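Local structure of beta-glucuronidase (Dictyoglomus thermophilum, 6XXW) at residues F299-F304 / V408-V413; V320-D325 / P343-I348; N327-I332 / Y355-I360. The protein probably hydrolyses beta-D-glucuronides, releasing glucuronic acid. One frame throughout, in Å; residues are numbered along the deposited sequence.

Contact 1 of 3, residues F299-F304 / V408-V413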
loop_
_atom_site.group_PDB
_atom_site.type_symbol
_atom_site.label_atom_id
_atom_site.label_comp_id
_atom_site.label_asym_id
_atom_site.label_seq_id
_atom_site.Cartn_x
_atom_site.Cartn_y
_atom_site.Cartn_z
ATOM N N PHE A 299 24.233 31.262 -9.496
ATOM C CA PHE A 299 23.160 30.273 -9.540
ATOM C C PHE A 299 23.177 29.382 -8.295
ATOM O O PHE A 299 24.227 29.150 -7.689
ATOM C CB PHE A 299 23.321 29.411 -10.798
ATOM C CG PHE A 299 22.110 28.579 -11.161
ATOM C CD1 PHE A 299 20.866 29.163 -11.342
ATOM C CD2 PHE A 299 22.239 27.213 -11.371
ATOM C CE1 PHE A 299 19.761 28.395 -11.708
ATOM C CE2 PHE A 299 21.126 26.423 -11.731
ATOM C CZ PHE A 299 19.897 27.013 -11.900
ATOM N N TYR A 300 21.998 28.874 -7.923
ATOM C CA TYR A 300 21.881 27.800 -6.936
ATOM C C TYR A 300 21.033 26.681 -7.526
ATOM O O TYR A 300 19.848 26.889 -7.816
ATOM C CB TYR A 300 21.269 28.282 -5.613
ATOM C CG TYR A 300 21.350 27.206 -4.538
ATOM C CD1 TYR A 300 20.284 26.329 -4.303
ATOM C CD2 TYR A 300 22.517 27.034 -3.794
ATOM C CE1 TYR A 300 20.382 25.330 -3.331
ATOM C CE2 TYR A 300 22.626 26.051 -2.830
ATOM C CZ TYR A 300 21.569 25.195 -2.600
ATOM O OH TYR A 300 21.713 24.227 -1.624
ATOM N N PHE A 301 21.633 25.502 -7.704
ATOM C CA PHE A 301 20.905 24.365 -8.265
ATOM C C PHE A 301 19.903 23.830 -7.256
ATOM O O PHE A 301 20.269 23.495 -6.127
ATOM C CB PHE A 301 21.843 23.213 -8.637
ATOM C CG PHE A 301 22.761 23.501 -9.768
ATOM C CD1 PHE A 301 23.920 24.237 -9.568
ATOM C CD2 PHE A 301 22.490 23.003 -11.031
ATOM C CE1 PHE A 301 24.791 24.493 -10.623
ATOM C CE2 PHE A 301 23.367 23.257 -12.095
ATOM C CZ PHE A 301 24.511 23.995 -11.876
ATOM N N LYS A 302 18.682 23.670 -7.726
ATOM C CA LYS A 302 17.617 23.027 -6.938
ATOM C C LYS A 302 17.057 21.924 -7.829
ATOM O O LYS A 302 16.478 22.245 -8.800
ATOM C CB LYS A 302 16.531 24.033 -6.555
ATOM C CG LYS A 302 16.961 25.155 -5.639
ATOM C CD LYS A 302 15.912 26.195 -5.424
ATOM C CE LYS A 302 15.264 26.705 -6.682
ATOM N NZ LYS A 302 14.297 27.777 -6.396
ATOM N N GLY A 303 17.261 20.662 -7.476
ATOM C CA GLY A 303 16.761 19.657 -8.413
ATOM C C GLY A 303 17.038 18.223 -8.055
ATOM O O GLY A 303 17.096 17.897 -6.921
ATOM N N PHE A 304 17.223 17.446 -9.268
ATOM C CA PHE A 304 17.205 15.999 -9.066
ATOM C C PHE A 304 18.259 15.296 -9.893
ATOM O O PHE A 304 18.820 15.867 -10.762
ATOM C CB PHE A 304 15.822 15.436 -9.397
ATOM C CG PHE A 304 14.732 15.936 -8.493
ATOM C CD1 PHE A 304 14.508 15.344 -7.261
ATOM C CD2 PHE A 304 13.930 16.998 -8.876
ATOM C CE1 PHE A 304 13.506 15.805 -6.428
ATOM C CE2 PHE A 304 12.925 17.460 -8.046
ATOM C CZ PHE A 304 12.714 16.863 -6.820
ATOM N N VAL A 408 21.707 22.687 -21.521
ATOM C CA VAL A 408 22.905 22.010 -21.032
ATOM C C VAL A 408 23.905 23.061 -20.561
ATOM O O VAL A 408 24.382 23.890 -21.350
ATOM C CB VAL A 408 23.535 21.114 -22.110
ATOM C CG1 VAL A 408 24.822 20.453 -21.550
ATOM C CG2 VAL A 408 22.567 20.067 -22.624
ATOM N N ILE A 409 24.260 23.013 -19.276
ATOM C CA ILE A 409 25.150 24.012 -18.705
ATOM C C ILE A 409 26.400 23.412 -18.094
ATOM O O ILE A 409 27.200 24.147 -17.531
ATOM C CB ILE A 409 24.425 24.907 -17.674
ATOM C CG1 ILE A 409 23.519 24.084 -16.761
ATOM C CG2 ILE A 409 23.630 26.002 -18.401
ATOM C CD1 ILE A 409 24.221 23.151 -15.831
ATOM N N MET A 410 26.591 22.099 -18.190
ATOM C CA MET A 410 27.747 21.428 -17.596
ATOM C C MET A 410 27.772 20.001 -18.108
ATOM O O MET A 410 26.721 19.380 -18.290
ATOM C CB MET A 410 27.689 21.431 -16.057
ATOM C CG MET A 410 28.902 20.785 -15.386
ATOM S SD MET A 410 29.365 21.487 -13.785
ATOM C CE MET A 410 27.884 21.161 -12.786
ATOM N N TRP A 411 28.979 19.474 -18.308
ATOM C CA TRP A 411 29.170 18.073 -18.655
ATOM C C TRP A 411 29.688 17.305 -17.444
ATOM O O TRP A 411 30.621 17.758 -16.762
ATOM C CB TRP A 411 30.179 17.909 -19.807
ATOM C CG TRP A 411 29.877 18.716 -21.052
ATOM C CD1 TRP A 411 30.593 19.780 -21.522
ATOM C CD2 TRP A 411 28.812 18.497 -21.995
ATOM N NE1 TRP A 411 30.034 20.249 -22.689
ATOM C CE2 TRP A 411 28.945 19.478 -23.006
ATOM C CE3 TRP A 411 27.762 17.576 -22.082
ATOM C CZ2 TRP A 411 28.051 19.577 -24.082
ATOM C CZ3 TRP A 411 26.866 17.670 -23.175
ATOM C CH2 TRP A 411 27.027 18.661 -24.152
ATOM N N SER A 412 29.117 16.122 -17.202
ATOM C CA SER A 412 29.618 15.204 -16.178
ATOM C C SER A 412 30.290 14.025 -16.866
ATOM O O SER A 412 29.674 13.364 -17.704
ATOM C CB SER A 412 28.500 14.711 -15.260
ATOM O OG SER A 412 29.020 13.735 -14.362
ATOM N N VAL A 413 31.559 13.779 -16.547
ATOM C CA VAL A 413 32.278 12.736 -17.275
ATOM C C VAL A 413 32.067 11.335 -16.697
ATOM O O VAL A 413 32.332 10.346 -17.400
ATOM C CB VAL A 413 33.792 13.033 -17.370
ATOM C CG1 VAL A 413 34.048 14.352 -18.128
ATOM C CG2 VAL A 413 34.447 13.048 -16.004
#
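Phe301 meets Ile409 and Met410 in a buried, wholly apolar contact between two strands that are not neighbours in the sheet, a worked example of how a closed barrel is filled from within. Strand 297-305 carries the phenylalanine and strand 408-415 the two apolar partners; strands 336-338 and 358-362 stand between them in the sheet order. The backbones remain well apart, Phe301 CA and Ile409 CA being 11.3 Å from each other, so the gap is bridged by side chains alone. Those of Phe301 and Ile409 approach from opposite directions. The methyl CD1 of Ile409 comes up to the edge of the phenyl ring, close to its plane, and lies 3.8 Å from CE2 and 4.1 Å from CZ. Ile409 reaches this place with CG1 set between its backbone N and carbonyl carbon (chi1 43°), while CG2 is turned anti to the carbonyl carbon. Met410 adds a looser touch, its CE 4.5 Å from Phe301 CZ. One face of the Phe301 ring is covered by Phe299, whose CD2 sits 3.7 Å above the plane and over the ring centre. Phe292 of strand 291-294 packs edge-to-face with Phe301, and Ile360 of strand 358-362 also touches it. Inward-facing hydrophobic side chains meeting inside the barrel, between strands that are not neighbours, are characteristic of the interior of a TIM barrel, here the one of family 2 glycoside hydrolases.

Contact 2 of 3, residues V320-D325 / P343-I348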
loop_
_atom_site.group_PDB
_atom_site.type_symbol
_atom_site.label_atom_id
_atom_site.label_comp_id
_atom_site.label_asym_id
_atom_site.label_seq_id
_atom_site.Cartn_x
_atom_site.Cartn_y
_atom_site.Cartn_z
ATOM N N VAL A 320 4.407 11.956 -23.298
ATOM C CA VAL A 320 3.480 12.185 -22.189
ATOM C C VAL A 320 4.242 12.251 -20.868
ATOM O O VAL A 320 4.082 13.192 -20.083
ATOM C CB VAL A 320 2.400 11.095 -22.165
ATOM C CG1 VAL A 320 1.600 11.169 -20.877
ATOM C CG2 VAL A 320 1.479 11.234 -23.383
ATOM N N ILE A 321 5.101 11.258 -20.614
ATOM C CA ILE A 321 5.866 11.221 -19.367
ATOM C C ILE A 321 6.826 12.408 -19.291
ATOM O O ILE A 321 7.017 13.014 -18.224
ATOM C CB ILE A 321 6.604 9.869 -19.254
ATOM C CG1 ILE A 321 5.635 8.772 -18.792
ATOM C CG2 ILE A 321 7.788 9.960 -18.309
ATOM C CD1 ILE A 321 5.140 8.950 -17.359
ATOM N N ASN A 322 7.403 12.792 -20.427
ATOM C CA ASN A 322 8.377 13.877 -20.421
ATOM C C ASN A 322 7.716 15.193 -20.031
ATOM O O ASN A 322 8.220 15.924 -19.174
ATOM C CB ASN A 322 9.036 13.993 -21.795
ATOM C CG ASN A 322 10.015 12.875 -22.067
ATOM O OD1 ASN A 322 10.404 12.142 -21.161
ATOM N ND2 ASN A 322 10.431 12.750 -23.322
ATOM N N ILE A 323 6.578 15.508 -20.647
ATOM C CA ILE A 323 5.898 16.760 -20.331
ATOM C C ILE A 323 5.375 16.730 -18.902
ATOM O O ILE A 323 5.505 17.711 -18.157
ATOM C CB ILE A 323 4.801 17.033 -21.377
ATOM C CG1 ILE A 323 5.481 17.495 -22.680
ATOM C CG2 ILE A 323 3.814 18.107 -20.885
ATOM C CD1 ILE A 323 4.606 17.385 -23.920
ATOM N N LYS A 324 4.817 15.596 -18.477
ATOM C CA LYS A 324 4.439 15.442 -17.071
ATOM C C LYS A 324 5.617 15.737 -16.143
ATOM O O LYS A 324 5.469 16.436 -15.134
ATOM C CB LYS A 324 3.913 14.031 -16.824
ATOM C CG LYS A 324 3.511 13.789 -15.380
ATOM C CD LYS A 324 2.436 14.783 -14.942
ATOM C CE LYS A 324 1.648 14.245 -13.746
ATOM N NZ LYS A 324 0.450 15.092 -13.429
ATOM N N ASP A 325 6.802 15.226 -16.483
ATOM C CA ASP A 325 7.954 15.393 -15.601
ATOM C C ASP A 325 8.355 16.862 -15.511
ATOM O O ASP A 325 8.690 17.357 -14.429
ATOM C CB ASP A 325 9.133 14.550 -16.103
ATOM C CG ASP A 325 9.017 13.061 -15.737
ATOM O OD1 ASP A 325 8.029 12.652 -15.080
ATOM O OD2 ASP A 325 9.934 12.286 -16.113
ATOM N N PRO A 343 23.481 10.115 -21.530
ATOM C CA PRO A 343 22.753 11.153 -22.259
ATOM C C PRO A 343 21.290 10.758 -22.393
ATOM O O PRO A 343 20.960 9.585 -22.601
ATOM C CB PRO A 343 23.463 11.203 -23.620
ATOM C CG PRO A 343 24.858 10.653 -23.323
ATOM C CD PRO A 343 24.624 9.585 -22.302
ATOM N N TYR A 344 20.413 11.740 -22.243
ATOM C CA TYR A 344 18.996 11.485 -22.424
ATOM C C TYR A 344 18.611 11.727 -23.884
ATOM O O TYR A 344 19.427 12.120 -24.726
ATOM C CB TYR A 344 18.152 12.343 -21.475
ATOM C CG TYR A 344 18.209 11.941 -20.007
ATOM C CD1 TYR A 344 18.972 10.850 -19.578
ATOM C CD2 TYR A 344 17.487 12.660 -19.045
ATOM C CE1 TYR A 344 19.025 10.495 -18.205
ATOM C CE2 TYR A 344 17.534 12.316 -17.696
ATOM C CZ TYR A 344 18.300 11.232 -17.282
ATOM O OH TYR A 344 18.324 10.928 -15.933
ATOM N N SER A 345 17.351 11.457 -24.197
ATOM C CA SER A 345 16.844 11.752 -25.526
ATOM C C SER A 345 16.943 13.246 -25.809
ATOM O O SER A 345 16.798 14.083 -24.909
ATOM C CB SER A 345 15.393 11.300 -25.643
ATOM O OG SER A 345 14.580 12.083 -24.791
ATOM N N GLU A 346 17.188 13.573 -27.086
ATOM C CA GLU A 346 17.193 14.970 -27.517
ATOM C C GLU A 346 15.884 15.655 -27.164
ATOM O O GLU A 346 15.869 16.844 -26.808
ATOM C CB GLU A 346 17.448 15.048 -29.026
ATOM C CG GLU A 346 18.681 14.267 -29.481
ATOM C CD GLU A 346 18.370 12.936 -30.173
ATOM O OE1 GLU A 346 17.762 12.037 -29.531
ATOM O OE2 GLU A 346 18.770 12.784 -31.358
ATOM N N GLU A 347 14.774 14.913 -27.261
ATOM C CA GLU A 347 13.459 15.435 -26.906
ATOM C C GLU A 347 13.460 16.055 -25.516
ATOM O O GLU A 347 12.897 17.134 -25.306
ATOM C CB GLU A 347 12.430 14.302 -27.001
ATOM C CG GLU A 347 11.985 13.950 -28.431
ATOM C CD GLU A 347 12.925 12.986 -29.168
ATOM O OE1 GLU A 347 13.973 12.582 -28.609
ATOM O OE2 GLU A 347 12.603 12.630 -30.326
ATOM N N ILE A 348 14.115 15.406 -24.548
ATOM C CA ILE A 348 14.115 15.957 -23.196
ATOM C C ILE A 348 14.900 17.273 -23.137
ATOM O O ILE A 348 14.522 18.205 -22.413
ATOM C CB ILE A 348 14.646 14.910 -22.201
ATOM C CG1 ILE A 348 13.532 13.901 -21.896
ATOM C CG2 ILE A 348 15.145 15.586 -20.902
ATOM C CD1 ILE A 348 14.015 12.712 -21.055
#
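Asn322 and Ile348 send their side chains across each other at about a right angle, the amide of one meeting the ethyl branch of the other. The amide carbon and both its heteroatoms bear on Ile348 CG1, with Asn322 ND2 the nearest at 3.6 Å, and Asn322 OD1 also reaches Ile348 CD1 at 3.7 Å. With CG1 anti to the carbonyl carbon (chi1 -79°), Ile348 swings this branch toward the asparagine. The contact is one of shape, since no hydrogen bond links the two segments; the polar end of Asn322 is served from its own helix, ND2 donating to Gln319 OE1. In barrel terms, helices 319-332 and 346-355 follow one another in the TIM barrel, with strand 336-338 between them in the chain, and pack against each other outside the strands; the contact lies at the start of the second. There Ser345 is the N-cap: its OG accepts a weak hydrogen bond from Ile348 N at 3.4 Å, tying the first turn close to where Ile348 meets Asn322. Glu347 contributes just its CB, 4.5 Å from Asn322 ND2, because its carboxylate leads away to Tyr23, whose hydroxyl hydrogen-bonds OE2. On helix 319-332, Lys324 NZ hydrogen-bonds Asp60 O of the second subunit.

Contact 3 of 3, residues N327-I332 / Y355-I360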
loop_
_atom_site.group_PDB
_atom_site.type_symbol
_atom_site.label_atom_id
_atom_site.label_comp_id
_atom_site.label_asym_id
_atom_site.label_seq_id
_atom_site.Cartn_x
_atom_site.Cartn_y
_atom_site.Cartn_z
ATOM N N ASN A 327 6.364 19.477 -15.973
ATOM C CA ASN A 327 5.358 20.195 -15.189
ATOM C C ASN A 327 5.549 19.946 -13.698
ATOM O O ASN A 327 5.346 20.850 -12.875
ATOM C CB ASN A 327 3.958 19.790 -15.641
ATOM C CG ASN A 327 3.653 20.295 -17.026
ATOM O OD1 ASN A 327 4.236 21.285 -17.462
ATOM N ND2 ASN A 327 2.775 19.609 -17.741
ATOM N N LEU A 328 5.972 18.735 -13.336
ATOM C CA LEU A 328 6.276 18.453 -11.933
ATOM C C LEU A 328 7.516 19.209 -11.472
ATOM O O LEU A 328 7.556 19.715 -10.344
ATOM C CB LEU A 328 6.458 16.948 -11.729
ATOM C CG LEU A 328 5.192 16.081 -11.755
ATOM C CD1 LEU A 328 5.559 14.577 -11.832
ATOM C CD2 LEU A 328 4.314 16.377 -10.551
ATOM N N LEU A 329 8.536 19.303 -12.330
ATOM C CA LEU A 329 9.721 20.086 -11.985
ATOM C C LEU A 329 9.351 21.534 -11.684
ATOM O O LEU A 329 9.833 22.128 -10.709
ATOM C CB LEU A 329 10.746 20.015 -13.125
ATOM C CG LEU A 329 11.559 18.717 -13.289
ATOM C CD1 LEU A 329 12.576 18.857 -14.470
ATOM C CD2 LEU A 329 12.271 18.358 -12.007
ATOM N N LYS A 330 8.511 22.134 -12.535
ATOM C CA LYS A 330 8.085 23.507 -12.291
ATOM C C LYS A 330 7.198 23.598 -11.054
ATOM O O LYS A 330 7.344 24.530 -10.251
ATOM C CB LYS A 330 7.366 24.062 -13.525
ATOM C CG LYS A 330 8.308 24.433 -14.679
ATOM C CD LYS A 330 9.222 25.621 -14.331
ATOM C CE LYS A 330 8.569 26.961 -14.662
ATOM N NZ LYS A 330 9.456 28.136 -14.380
ATOM N N TRP A 331 6.301 22.619 -10.863
ATOM C CA TRP A 331 5.422 22.608 -9.687
ATOM C C TRP A 331 6.211 22.570 -8.377
ATOM O O TRP A 331 5.918 23.318 -7.429
ATOM C CB TRP A 331 4.484 21.402 -9.769
ATOM C CG TRP A 331 3.689 21.146 -8.514
ATOM C CD1 TRP A 331 2.543 21.770 -8.135
ATOM C CD2 TRP A 331 3.983 20.186 -7.492
ATOM N NE1 TRP A 331 2.097 21.262 -6.930
ATOM C CE2 TRP A 331 2.967 20.289 -6.513
ATOM C CE3 TRP A 331 5.008 19.259 -7.304
ATOM C CZ2 TRP A 331 2.950 19.498 -5.362
ATOM C CZ3 TRP A 331 4.997 18.467 -6.161
ATOM C CH2 TRP A 331 3.975 18.596 -5.198
ATOM N N ILE A 332 7.200 21.682 -8.289
ATOM C CA ILE A 332 7.967 21.547 -7.051
ATOM C C ILE A 332 8.996 22.653 -6.871
ATOM O O ILE A 332 9.553 22.803 -5.777
ATOM C CB ILE A 332 8.603 20.142 -7.031
ATOM C CG1 ILE A 332 8.821 19.668 -5.581
ATOM C CG2 ILE A 332 9.910 20.111 -7.845
ATOM C CD1 ILE A 332 9.425 18.272 -5.490
ATOM N N TYR A 355 11.280 24.909 -21.037
ATOM C CA TYR A 355 10.839 25.117 -19.668
ATOM C C TYR A 355 11.831 25.924 -18.835
ATOM O O TYR A 355 11.471 26.389 -17.753
ATOM C CB TYR A 355 10.604 23.760 -18.989
ATOM C CG TYR A 355 9.236 23.145 -19.220
ATOM C CD1 TYR A 355 8.208 23.329 -18.297
ATOM C CD2 TYR A 355 8.977 22.363 -20.346
ATOM C CE1 TYR A 355 6.953 22.767 -18.492
ATOM C CE2 TYR A 355 7.724 21.785 -20.551
ATOM C CZ TYR A 355 6.713 22.001 -19.619
ATOM O OH TYR A 355 5.461 21.444 -19.798
ATOM N N GLY A 356 13.068 26.084 -19.292
ATOM C CA GLY A 356 14.066 26.796 -18.508
ATOM C C GLY A 356 14.566 25.984 -17.332
ATOM O O GLY A 356 14.537 26.436 -16.183
ATOM N N ILE A 357 15.019 24.768 -17.614
ATOM C CA ILE A 357 15.593 23.875 -16.621
ATOM C C ILE A 357 17.052 23.656 -16.996
ATOM O O ILE A 357 17.354 23.288 -18.134
ATOM C CB ILE A 357 14.836 22.535 -16.554
ATOM C CG1 ILE A 357 13.362 22.760 -16.173
ATOM C CG2 ILE A 357 15.565 21.549 -15.608
ATOM C CD1 ILE A 357 13.133 23.194 -14.718
ATOM N N ALA A 358 17.953 23.911 -16.053
ATOM C CA ALA A 358 19.375 23.747 -16.306
ATOM C C ALA A 358 19.733 22.274 -16.189
ATOM O O ALA A 358 19.319 21.602 -15.242
ATOM C CB ALA A 358 20.192 24.583 -15.319
ATOM N N VAL A 359 20.503 21.770 -17.146
ATOM C CA VAL A 359 20.800 20.348 -17.242
ATOM C C VAL A 359 22.307 20.134 -17.109
ATOM O O VAL A 359 23.097 20.763 -17.821
ATOM C CB VAL A 359 20.279 19.765 -18.568
ATOM C CG1 VAL A 359 20.705 18.326 -18.711
ATOM C CG2 VAL A 359 18.755 19.885 -18.630
ATOM N N ILE A 360 22.695 19.247 -16.202
ATOM C CA ILE A 360 24.038 18.669 -16.193
ATOM C C ILE A 360 23.929 17.368 -16.971
ATOM O O ILE A 360 23.307 16.415 -16.499
ATOM C CB ILE A 360 24.543 18.410 -14.762
ATOM C CG1 ILE A 360 24.524 19.692 -13.923
ATOM C CG2 ILE A 360 25.954 17.821 -14.795
ATOM C CD1 ILE A 360 24.668 19.458 -12.415
#
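Asn327 and Tyr355 both hold CG anti to the carbonyl carbon (chi1 -69° and -85°), and these rotations bring the end of the amide to the phenol hydroxyl, although the CB of Asn327 itself points away from the other segment. The result is a short hydrogen bond in which Tyr355 OH donates to Asn327 OD1 at 2.6 Å. The hydroxyl lies clearly above the carbonyl plane, 39° out of it, and the amide and ring planes are 60° apart. OD1 sits near the plane of the ring at its edge, 3.3 Å from Tyr355 CE1. The other end of the amide is also engaged, since Asn327 ND2 donates to Ile61 O of the second subunit; the two bonds, one at each end, probably fix which way round the amide sits. Further along the same edge, Lys330 CG packs 3.8 Å from Tyr355 CD1. A phenylalanine in place of Tyr355 would probably keep this apolar edge but leave Asn327 OD1 without its donor, with the amide less firmly set where it meets the second subunit. A separate apolar touch joins Leu329 CD1 to Ile357 CG2 at 4.2 Å. Between Tyr355 and Ile357, Gly356 takes a positive phi of 74° and ends helix 346-355, letting the chain turn into strand 358-362. The contact thus lays one flank of helix 319-332 against the last residue of helix 346-355 and the approach to strand 358-362, with Phe337 of strand 336-338 touching both Leu329 and Ile357.

How the contacts relate
From the N terminus the chain runs through strand 297-305, helix 319-332, strand 336-338, helix 346-355 and strand 358-362 before reaching strand 408-415. Contact 2 closes a short loop around strand 336-338, joining the two helices; contact 3 begins later on helix 319-332 and closes on residues 355-360, so the two loops cross. Contact 1, spanning more than a hundred residues, encloses both. Contacts 1 and 3 meet at the sheet, where Ile409 N probably hydrogen-bonds Val359 O and Phe304 packs on Leu329. Together they join barrel interior, strands and outer helices, and contacts 2 and 3 continue the outer layer to the second subunit.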